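Local coordinates for dITP/XTP pyrophosphatase (Mycobacteroides abscessus, PDB 6WWD) that hydrolyses non-canonical purine nucleoside triphosphates such as XTP, dITP and ITP to monophosphates and diphosphate, probably cleansing the nucleotide pool, at the interface of chains A and B and the interface of chains A and C. Numbering follows the deposited sequence. Chains: chain A/B/C, dITP/XTP pyrophosphatase.

Contact 1: the interface of chains A and B. Residues chain A 142, 164-165; chain B 132-134.
The side chains of B:Glu134 and A:Arg164 run alongside each other in the same direction, their carboxylate and guanidinium planes turned 68° apart and not in contact. The methylene part of the arginine makes the contact, A:Arg164 CG packing 4.0 Å from the carboxylate carbon B:Glu134 CD. In this HAM1-family NTPase the patch joins the start of strand 134-145 in chain B to the same strand and the loop after strand 161-163 in chain A. The carboxylate also meets A:Lys142, whose CB lies 3.7 Å from B:Glu134 OE1. Here the two side chains cross obliquely. B:Glu134 has CG anti to its carbonyl carbon (chi1 -55°) and runs extended beyond it, which lays the acid alongside the methylenes of both basic chains. Their charged ends make no salt bridge with it: A:Lys142 NZ is still 5.2 Å from B:Glu134 OE1, so any attraction would be longer-range. Backbone polar groups do the bonding. The amide N of A:Lys142 donates to the carbonyl O of B:Glu134 at 3.1 Å, nearly straight at the hydrogen (168°). A water lies 2.8 Å from A:Lys142 O. It also meets the amide N of B:Glu134 and the carbonyl O of A:Arg164, bridging both chains. Beyond it, the glycine backbones come together, A:Gly165 CA to B:Gly132 CA at 3.9 Å.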
loop_
_atom_site.group_PDB
_atom_site.type_symbol
_atom_site.label_atom_id
_atom_site.label_comp_id
_atom_site.label_asym_id
_atom_site.label_seq_id
_atom_site.Cartn_x
_atom_site.Cartn_y
_atom_site.Cartn_z
ATOM N N LYS A 142 2.524 -13.570 13.088
ATOM C CA LYS A 142 2.719 -12.215 13.596
ATOM C C LYS A 142 3.680 -12.175 14.782
ATOM O O LYS A 142 3.697 -13.076 15.626
ATOM C CB LYS A 142 1.373 -11.589 13.997
ATOM C CG LYS A 142 0.354 -11.489 12.859
ATOM C CD LYS A 142 0.946 -10.641 11.725
ATOM C CE LYS A 142 -0.076 -9.685 11.161
ATOM N NZ LYS A 142 0.167 -8.301 11.663
ATOM N N ARG A 164 4.349 -13.127 18.437
ATOM C CA ARG A 164 3.270 -12.628 19.279
ATOM C C ARG A 164 2.845 -13.694 20.286
ATOM O O ARG A 164 2.780 -14.881 19.957
ATOM C CB ARG A 164 2.079 -12.241 18.389
ATOM C CG ARG A 164 1.417 -10.905 18.693
ATOM C CD ARG A 164 2.058 -9.750 17.908
ATOM N NE ARG A 164 3.064 -9.051 18.705
ATOM C CZ ARG A 164 3.525 -7.834 18.433
ATOM N NH1 ARG A 164 3.074 -7.157 17.383
ATOM N NH2 ARG A 164 4.433 -7.289 19.221
ATOM N N GLY A 165 2.551 -13.274 21.512
ATOM C CA GLY A 165 2.132 -14.223 22.519
ATOM C C GLY A 165 3.229 -14.763 23.425
ATOM O O GLY A 165 2.941 -15.607 24.283
ATOM N N GLY B 132 -2.037 -15.826 23.000
ATOM C CA GLY B 132 -1.752 -14.641 22.216
ATOM C C GLY B 132 -0.995 -14.855 20.920
ATOM O O GLY B 132 -0.605 -13.866 20.285
ATOM N N GLU B 133 -0.801 -16.097 20.488
ATOM C CA GLU B 133 -0.239 -16.344 19.165
ATOM C C GLU B 133 -1.216 -15.910 18.073
ATOM O O GLU B 133 -2.431 -16.101 18.195
ATOM C CB GLU B 133 0.077 -17.827 19.014
ATOM C CG GLU B 133 0.540 -18.223 17.622
ATOM C CD GLU B 133 0.949 -19.692 17.543
ATOM O OE1 GLU B 133 1.942 -20.076 18.188
ATOM O OE2 GLU B 133 0.253 -20.458 16.841
ATOM N N GLU B 134 -0.692 -15.320 16.995
ATOM C CA GLU B 134 -1.538 -14.841 15.895
ATOM C C GLU B 134 -1.002 -15.366 14.578
ATOM O O GLU B 134 0.165 -15.140 14.250
ATOM C CB GLU B 134 -1.580 -13.314 15.821
ATOM C CG GLU B 134 -1.998 -12.638 17.095
ATOM C CD GLU B 134 -2.116 -11.141 16.925
ATOM O OE1 GLU B 134 -1.709 -10.637 15.853
ATOM O OE2 GLU B 134 -2.620 -10.474 17.854
HETATM O O HOH W 1 2.379 -15.280 16.835
#

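Contact 2: the interface of chains A and B. Residues chain A 16, 69, 125-127, 135, 137; chain B 194-195, 198.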
loop_
_atom_site.group_PDB
_atom_site.type_symbol
_atom_site.label_atom_id
_atom_site.label_comp_id
_atom_site.label_asym_id
_atom_site.label_seq_id
_atom_site.Cartn_x
_atom_site.Cartn_y
_atom_site.Cartn_z
ATOM N N LEU A 16 5.662 -31.754 -0.866
ATOM C CA LEU A 16 4.440 -31.648 -1.658
ATOM C C LEU A 16 3.931 -33.016 -2.109
ATOM O O LEU A 16 2.716 -33.252 -2.137
ATOM C CB LEU A 16 4.684 -30.731 -2.855
ATOM C CG LEU A 16 4.874 -29.269 -2.454
ATOM C CD1 LEU A 16 5.211 -28.389 -3.643
ATOM C CD2 LEU A 16 3.619 -28.768 -1.762
ATOM N N VAL A 69 3.587 -24.722 -9.400
ATOM C CA VAL A 69 3.526 -24.194 -8.043
ATOM C C VAL A 69 4.870 -23.556 -7.720
ATOM O O VAL A 69 5.922 -24.104 -8.068
ATOM C CB VAL A 69 3.180 -25.296 -7.023
ATOM C CG1 VAL A 69 3.137 -24.729 -5.620
ATOM C CG2 VAL A 69 1.842 -25.947 -7.378
ATOM N N CYS A 125 2.615 -18.891 -1.562
ATOM C CA CYS A 125 2.646 -19.992 -2.523
ATOM C C CYS A 125 1.671 -19.692 -3.646
ATOM O O CYS A 125 0.530 -19.306 -3.378
ATOM C CB CYS A 125 2.243 -21.317 -1.879
ATOM S SG CYS A 125 3.192 -21.756 -0.456
ATOM N N ALA A 126 2.097 -19.896 -4.899
ATOM C CA ALA A 126 1.233 -19.624 -6.041
ATOM C C ALA A 126 1.071 -20.855 -6.916
ATOM O O ALA A 126 1.972 -21.690 -7.026
ATOM C CB ALA A 126 1.740 -18.474 -6.911
ATOM N N LEU A 127 -0.101 -20.941 -7.535
ATOM C CA LEU A 127 -0.422 -21.937 -8.543
ATOM C C LEU A 127 -0.862 -21.227 -9.824
ATOM O O LEU A 127 -1.678 -20.298 -9.767
ATOM C CB LEU A 127 -1.543 -22.823 -8.038
ATOM C CG LEU A 127 -2.182 -23.642 -9.131
ATOM C CD1 LEU A 127 -1.222 -24.755 -9.455
ATOM C CD2 LEU A 127 -3.570 -24.119 -8.700
ATOM N N VAL A 135 -4.015 -18.684 -8.688
ATOM C CA VAL A 135 -4.375 -18.642 -7.278
ATOM C C VAL A 135 -3.090 -18.459 -6.489
ATOM O O VAL A 135 -2.083 -19.121 -6.761
ATOM C CB VAL A 135 -5.095 -19.927 -6.817
ATOM C CG1 VAL A 135 -5.431 -19.840 -5.324
ATOM C CG2 VAL A 135 -6.362 -20.161 -7.630
ATOM N N VAL A 137 -1.758 -18.044 -2.310
ATOM C CA VAL A 137 -2.035 -18.015 -0.884
ATOM C C VAL A 137 -0.798 -17.498 -0.154
ATOM O O VAL A 137 0.332 -17.593 -0.645
ATOM C CB VAL A 137 -2.449 -19.398 -0.345
ATOM C CG1 VAL A 137 -3.586 -19.979 -1.187
ATOM C CG2 VAL A 137 -1.276 -20.345 -0.312
ATOM N N MET B 194 -1.357 -28.554 -2.366
ATOM C CA MET B 194 0.053 -28.176 -2.448
ATOM C C MET B 194 0.283 -26.718 -2.058
ATOM O O MET B 194 1.338 -26.387 -1.502
ATOM C CB MET B 194 0.590 -28.442 -3.856
ATOM C CG MET B 194 0.519 -29.895 -4.284
ATOM S SD MET B 194 1.088 -30.133 -5.983
ATOM C CE MET B 194 2.852 -29.914 -5.775
ATOM N N LEU B 195 -0.676 -25.831 -2.348
ATOM C CA LEU B 195 -0.588 -24.474 -1.815
ATOM C C LEU B 195 -0.724 -24.467 -0.296
ATOM O O LEU B 195 -0.069 -23.667 0.383
ATOM C CB LEU B 195 -1.651 -23.574 -2.455
ATOM C CG LEU B 195 -1.536 -23.311 -3.961
ATOM C CD1 LEU B 195 -2.138 -21.983 -4.327
ATOM C CD2 LEU B 195 -0.097 -23.392 -4.447
ATOM N N LEU B 198 2.705 -25.804 1.459
ATOM C CA LEU B 198 3.912 -25.009 1.286
ATOM C C LEU B 198 3.866 -23.696 2.071
ATOM O O LEU B 198 4.918 -23.076 2.266
ATOM C CB LEU B 198 4.165 -24.781 -0.207
#
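B:Leu195 presses its branched end onto the strands of chain A, an apolar contact in which helix 184-198 of one HAM1-family subunit lies against strands 67-77, 118-128 and 134-145 of the other; this A-B pairing may not be the biological dimer. The two methyls of the leucine spread over the strands, and both touch A:Leu127 CB. B:Leu195 CD2 reaches A:Val69 CG1 at 3.7 Å and also faces A:Cys125 CB. The other methyl, B:Leu195 CD1, turns towards A:Val135 CG1 at 4.1 Å. A:Val137 approaches nearer the root of the leucine, with CG2 3.9 Å from B:Leu195 CB. With CG1 of this valine anti to the carbonyl carbon (chi1 -52°), CG2 falls in the crowded position between backbone N and carbonyl carbon, beside B:Leu195 O.

A second apolar cluster is less certain, because its residues are poorly ordered. A:Leu16, on helix 10-23, crosses B:Met194 at about a right angle; its CD1 meets the methionine methyl CE at 3.5 Å, where the thioether chain bends at its last torsion (chi3 73°). The approach of B:Leu198 to A:Cys125 is too close to be real and carries no weight, the leucine being poorly ordered and incompletely modelled. Polar bonding takes no part: no nitrogen or oxygen pairs across the patch.

Contact 3: the interface of chains A and B. Residues chain A 50, 138-140, 142; chain B 50, 54, 136.
A:Arg140 and B:Val136 pair as an antiparallel beta bridge, the close-packed part of this strand-to-strand contact between two HAM1-family subunits. The amide N of A:Arg140 donates to B:Val136 O at 2.7 Å, and B:Val136 N returns a bond to A:Arg140 O at 3.0 Å. Beside this bridge, B:Val136 CG1 lies 3.8 Å from A:Arg140 CB. The arginine then runs extended from CG to NE and turns its guanidinium side-on to A:Glu138 of its own chain. A:Arg140 NE meets A:Glu138 OE2 at 2.8 Å in the guanidinium plane, although it comes from above the carboxylate plane, while NH2 reaches OE1 on its syn side. The same A:Arg140 NE forms a longer salt bridge with B:Glu50 OE1, at 3.3 Å across the interface. B:Glu50 and A:Glu138 cross at about a right angle, and the very short spacing of their OE2 atoms is doubtful; A:Arg140 could temper repulsion between the two acids.

Fewer groups meet towards A:Lys142, where its bent chain touches B:Leu54 through carbon, CE to CD1 at 3.6 Å. The patch pairs the strands 134-145 of the two chains antiparallel and ties helix 49-64 of chain B to them by charge, in an association that may or may not be the biological dimer.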
loop_
_atom_site.group_PDB
_atom_site.type_symbol
_atom_site.label_atom_id
_atom_site.label_comp_id
_atom_site.label_asym_id
_atom_site.label_seq_id
_atom_site.Cartn_x
_atom_site.Cartn_y
_atom_site.Cartn_z
ATOM N N GLU A 50 3.482 -12.566 -2.380
ATOM C CA GLU A 50 2.440 -13.100 -3.252
ATOM C C GLU A 50 2.727 -12.792 -4.716
ATOM O O GLU A 50 2.638 -13.682 -5.566
ATOM C CB GLU A 50 1.067 -12.545 -2.858
ATOM C CG GLU A 50 0.558 -13.068 -1.517
ATOM C CD GLU A 50 -0.882 -12.634 -1.226
ATOM O OE1 GLU A 50 -1.459 -11.908 -2.067
ATOM O OE2 GLU A 50 -1.437 -13.039 -0.175
ATOM N N GLU A 138 -1.024 -16.920 1.026
ATOM C CA GLU A 138 0.074 -16.585 1.921
ATOM C C GLU A 138 -0.362 -16.836 3.354
ATOM O O GLU A 138 -1.552 -16.768 3.675
ATOM C CB GLU A 138 0.533 -15.118 1.747
ATOM C CG GLU A 138 -0.293 -14.108 2.553
ATOM C CD GLU A 138 0.265 -12.702 2.507
ATOM O OE1 GLU A 138 1.358 -12.483 1.915
ATOM O OE2 GLU A 138 -0.395 -11.804 3.072
ATOM N N GLY A 139 0.605 -17.148 4.203
ATOM C CA GLY A 139 0.397 -17.181 5.643
ATOM C C GLY A 139 1.357 -16.207 6.298
ATOM O O GLY A 139 2.483 -16.028 5.815
ATOM N N ARG A 140 0.897 -15.549 7.375
ATOM C CA ARG A 140 1.695 -14.592 8.144
ATOM C C ARG A 140 1.675 -14.990 9.607
ATOM O O ARG A 140 0.598 -15.140 10.195
ATOM C CB ARG A 140 1.174 -13.158 8.023
ATOM C CG ARG A 140 1.272 -12.603 6.654
ATOM C CD ARG A 140 0.998 -11.101 6.566
ATOM N NE ARG A 140 1.210 -10.751 5.166
ATOM C CZ ARG A 140 2.141 -9.918 4.724
ATOM N NH1 ARG A 140 2.925 -9.266 5.590
ATOM N NH2 ARG A 140 2.264 -9.717 3.410
ATOM N N LYS A 142 2.524 -13.570 13.088
ATOM C CA LYS A 142 2.719 -12.215 13.596
ATOM C C LYS A 142 3.680 -12.175 14.782
ATOM O O LYS A 142 3.697 -13.076 15.626
ATOM C CB LYS A 142 1.373 -11.589 13.997
ATOM C CG LYS A 142 0.354 -11.489 12.859
ATOM C CD LYS A 142 0.946 -10.641 11.725
ATOM C CE LYS A 142 -0.076 -9.685 11.161
ATOM N NZ LYS A 142 0.167 -8.301 11.663
ATOM N N GLU B 50 -6.929 -9.683 5.795
ATOM C CA GLU B 50 -6.088 -10.278 6.828
ATOM C C GLU B 50 -6.195 -9.521 8.143
ATOM O O GLU B 50 -6.447 -10.127 9.188
ATOM C CB GLU B 50 -4.636 -10.324 6.356
ATOM C CG GLU B 50 -4.395 -11.291 5.236
ATOM C CD GLU B 50 -2.922 -11.430 4.897
ATOM O OE1 GLU B 50 -2.097 -10.768 5.537
ATOM O OE2 GLU B 50 -2.594 -12.199 3.972
ATOM N N LEU B 54 -7.933 -10.890 11.710
ATOM C CA LEU B 54 -7.212 -10.888 12.978
ATOM C C LEU B 54 -7.953 -10.086 14.042
ATOM O O LEU B 54 -8.026 -10.506 15.202
ATOM C CB LEU B 54 -5.793 -10.339 12.784
ATOM C CG LEU B 54 -4.781 -11.398 12.361
ATOM C CD1 LEU B 54 -3.446 -10.736 11.923
ATOM C CD2 LEU B 54 -4.565 -12.377 13.531
ATOM N N VAL B 136 -2.366 -15.556 10.389
ATOM C CA VAL B 136 -3.394 -15.237 9.415
ATOM C C VAL B 136 -2.972 -15.786 8.064
ATOM O O VAL B 136 -1.780 -15.825 7.732
ATOM C CB VAL B 136 -3.683 -13.722 9.365
ATOM C CG1 VAL B 136 -2.462 -12.926 8.954
ATOM C CG2 VAL B 136 -4.870 -13.456 8.445
#

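Contact 4: the interface of chains A and C. Residues chain A 43-46, 83, 87, 90; chain C 79-80, 112, 116.
The carbonyl O of A:Pro43 is gripped end-on by C:Arg116, whose NH1 and NH2 donate to it at 2.9 and 3.0 Å from the same face of the carbonyl plane. The oxygen lies almost exactly in the guanidinium plane. C:Arg116 NH2 also donates to the hydroxyl OG1 of A:Thr45 at 2.7 Å, so one flat cation holds two groups of the loop at its edge. The two-fold pairing of these HAM1-family subunits, which could be the biological dimer, repeats the grip with the chains exchanged. A:Thr45 turns OG1 between its backbone N and carbonyl carbon (chi1 56°), which sends the hydroxyl to the arginine and the methyl CG2 to C:Ile112. There A:Thr45 CG2 meets C:Ile112 CD1 at 3.5 Å, a tight carbon contact, and it also packs on C:Ala79 CB. The amide N of A:Gly46 donates to C:Ala79 O at 2.9 Å, bent to 133° at the hydrogen.

Behind the loop, A:Arg90 NH2 bonds A:Glu44 O, and A:Leu87 CG lies over the centre of one face of that guanidinium, a second shell that may steady the segment. A:Leu87 crosses C:Leu80 at about a right angle, CD2 to CD2 at 3.6 Å, while A:Met83 bends its thioether chain to put CE 3.8 Å from C:Leu80 CA.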
loop_
_atom_site.group_PDB
_atom_site.type_symbol
_atom_site.label_atom_id
_atom_site.label_comp_id
_atom_site.label_asym_id
_atom_site.label_seq_id
_atom_site.Cartn_x
_atom_site.Cartn_y
_atom_site.Cartn_z
ATOM N N PRO A 43 15.478 -11.466 -11.029
ATOM C CA PRO A 43 15.632 -11.101 -9.613
ATOM C C PRO A 43 14.374 -10.460 -9.038
ATOM O O PRO A 43 13.582 -9.836 -9.745
ATOM C CB PRO A 43 16.800 -10.106 -9.625
ATOM C CG PRO A 43 16.818 -9.564 -11.008
ATOM C CD PRO A 43 16.376 -10.686 -11.901
ATOM N N GLU A 44 14.206 -10.606 -7.729
ATOM C CA GLU A 44 12.976 -10.223 -7.054
ATOM C C GLU A 44 13.128 -8.900 -6.303
ATOM O O GLU A 44 14.123 -8.682 -5.608
ATOM C CB GLU A 44 12.557 -11.325 -6.082
ATOM C CG GLU A 44 12.303 -12.674 -6.722
ATOM C CD GLU A 44 11.819 -13.674 -5.702
ATOM O OE1 GLU A 44 11.181 -13.235 -4.733
ATOM O OE2 GLU A 44 12.091 -14.881 -5.845
ATOM N N THR A 45 12.087 -8.063 -6.368
ATOM C CA THR A 45 12.088 -6.763 -5.705
ATOM C C THR A 45 10.775 -6.548 -4.970
ATOM O O THR A 45 9.760 -7.192 -5.261
ATOM C CB THR A 45 12.306 -5.586 -6.699
ATOM O OG1 THR A 45 11.318 -5.620 -7.743
ATOM C CG2 THR A 45 13.681 -5.628 -7.305
ATOM N N GLY A 46 10.818 -5.632 -4.000
ATOM C CA GLY A 46 9.631 -5.184 -3.305
ATOM C C GLY A 46 9.286 -6.008 -2.079
ATOM O O GLY A 46 10.056 -6.834 -1.574
ATOM N N MET A 83 9.347 -4.178 4.209
ATOM C CA MET A 83 10.630 -4.773 3.907
ATOM C C MET A 83 11.174 -5.412 5.195
ATOM O O MET A 83 10.608 -5.212 6.281
ATOM C CB MET A 83 11.568 -3.714 3.320
ATOM C CG MET A 83 11.014 -3.033 2.044
ATOM S SD MET A 83 10.606 -4.201 0.692
ATOM C CE MET A 83 12.267 -4.577 0.082
ATOM N N LEU A 87 13.661 -9.205 -0.495
ATOM C CA LEU A 87 15.097 -9.054 -0.311
ATOM C C LEU A 87 15.580 -9.579 1.030
ATOM O O LEU A 87 16.712 -9.270 1.410
ATOM C CB LEU A 87 15.504 -7.589 -0.440
ATOM C CG LEU A 87 15.671 -6.997 -1.839
ATOM C CD1 LEU A 87 14.330 -6.749 -2.453
ATOM C CD2 LEU A 87 16.522 -5.733 -1.809
ATOM N N ARG A 90 19.034 -11.229 1.327
ATOM C CA ARG A 90 20.158 -10.399 0.909
ATOM C C ARG A 90 20.022 -8.979 1.445
ATOM O O ARG A 90 20.517 -8.036 0.842
ATOM C CB ARG A 90 20.291 -10.391 -0.614
ATOM C CG ARG A 90 19.106 -9.772 -1.394
ATOM C CD ARG A 90 19.204 -10.205 -2.872
ATOM N NE ARG A 90 18.435 -9.403 -3.825
ATOM C CZ ARG A 90 17.146 -9.590 -4.103
ATOM N NH1 ARG A 90 16.441 -10.530 -3.467
ATOM N NH2 ARG A 90 16.557 -8.821 -5.015
ATOM N N ALA C 79 11.889 -0.403 -5.782
ATOM C CA ALA C 79 12.282 -1.785 -5.515
ATOM C C ALA C 79 12.405 -2.088 -4.022
ATOM O O ALA C 79 12.430 -3.263 -3.639
ATOM C CB ALA C 79 13.604 -2.098 -6.220
ATOM N N LEU C 80 12.490 -1.066 -3.175
ATOM C CA LEU C 80 12.503 -1.254 -1.730
ATOM C C LEU C 80 11.177 -0.825 -1.103
ATOM O O LEU C 80 11.130 -0.368 0.045
ATOM C CB LEU C 80 13.679 -0.498 -1.117
ATOM C CG LEU C 80 15.076 -0.876 -1.647
ATOM C CD1 LEU C 80 16.135 -0.069 -0.907
ATOM C CD2 LEU C 80 15.373 -2.371 -1.485
ATOM N N ILE C 112 19.559 -5.569 -9.871
ATOM C CA ILE C 112 18.305 -5.036 -10.387
ATOM C C ILE C 112 18.567 -4.301 -11.704
ATOM O O ILE C 112 19.357 -3.347 -11.714
ATOM C CB ILE C 112 17.632 -4.116 -9.362
ATOM C CG1 ILE C 112 17.448 -4.879 -8.042
ATOM C CG2 ILE C 112 16.297 -3.612 -9.896
ATOM C CD1 ILE C 112 16.977 -6.332 -8.218
ATOM N N ARG C 116 14.030 -1.320 -13.562
ATOM C CA ARG C 116 13.341 -1.483 -12.290
ATOM C C ARG C 116 14.018 -0.713 -11.163
ATOM O O ARG C 116 13.713 -0.948 -9.989
ATOM C CB ARG C 116 13.236 -2.970 -11.948
ATOM C CG ARG C 116 12.600 -3.770 -13.069
ATOM C CD ARG C 116 12.737 -5.275 -12.875
ATOM N NE ARG C 116 12.321 -5.699 -11.535
ATOM C CZ ARG C 116 12.633 -6.876 -11.006
ATOM N NH1 ARG C 116 13.361 -7.757 -11.699
ATOM N NH2 ARG C 116 12.213 -7.178 -9.785
#

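Along the A-B interface, contact 3 lies between the others, its centre about 12 Å from contact 1 and 14 Å from contact 2; contacts 1 and 2 stand 24 Å apart. All three use strand 134-145 of chain A, and A:Lys142 belongs to both contacts 1 and 3. Contact 4, 20 Å or more from each, faces chain C instead, so chain A meets two neighbours through separate surfaces. Contacts 2, 3 and 4 are centred 8 to 11 Å from the predicted catalytic A:Asp72. The protein is a homodimer; the two-fold A-C pairing is a plausible candidate, but this structure alone does not settle the choice.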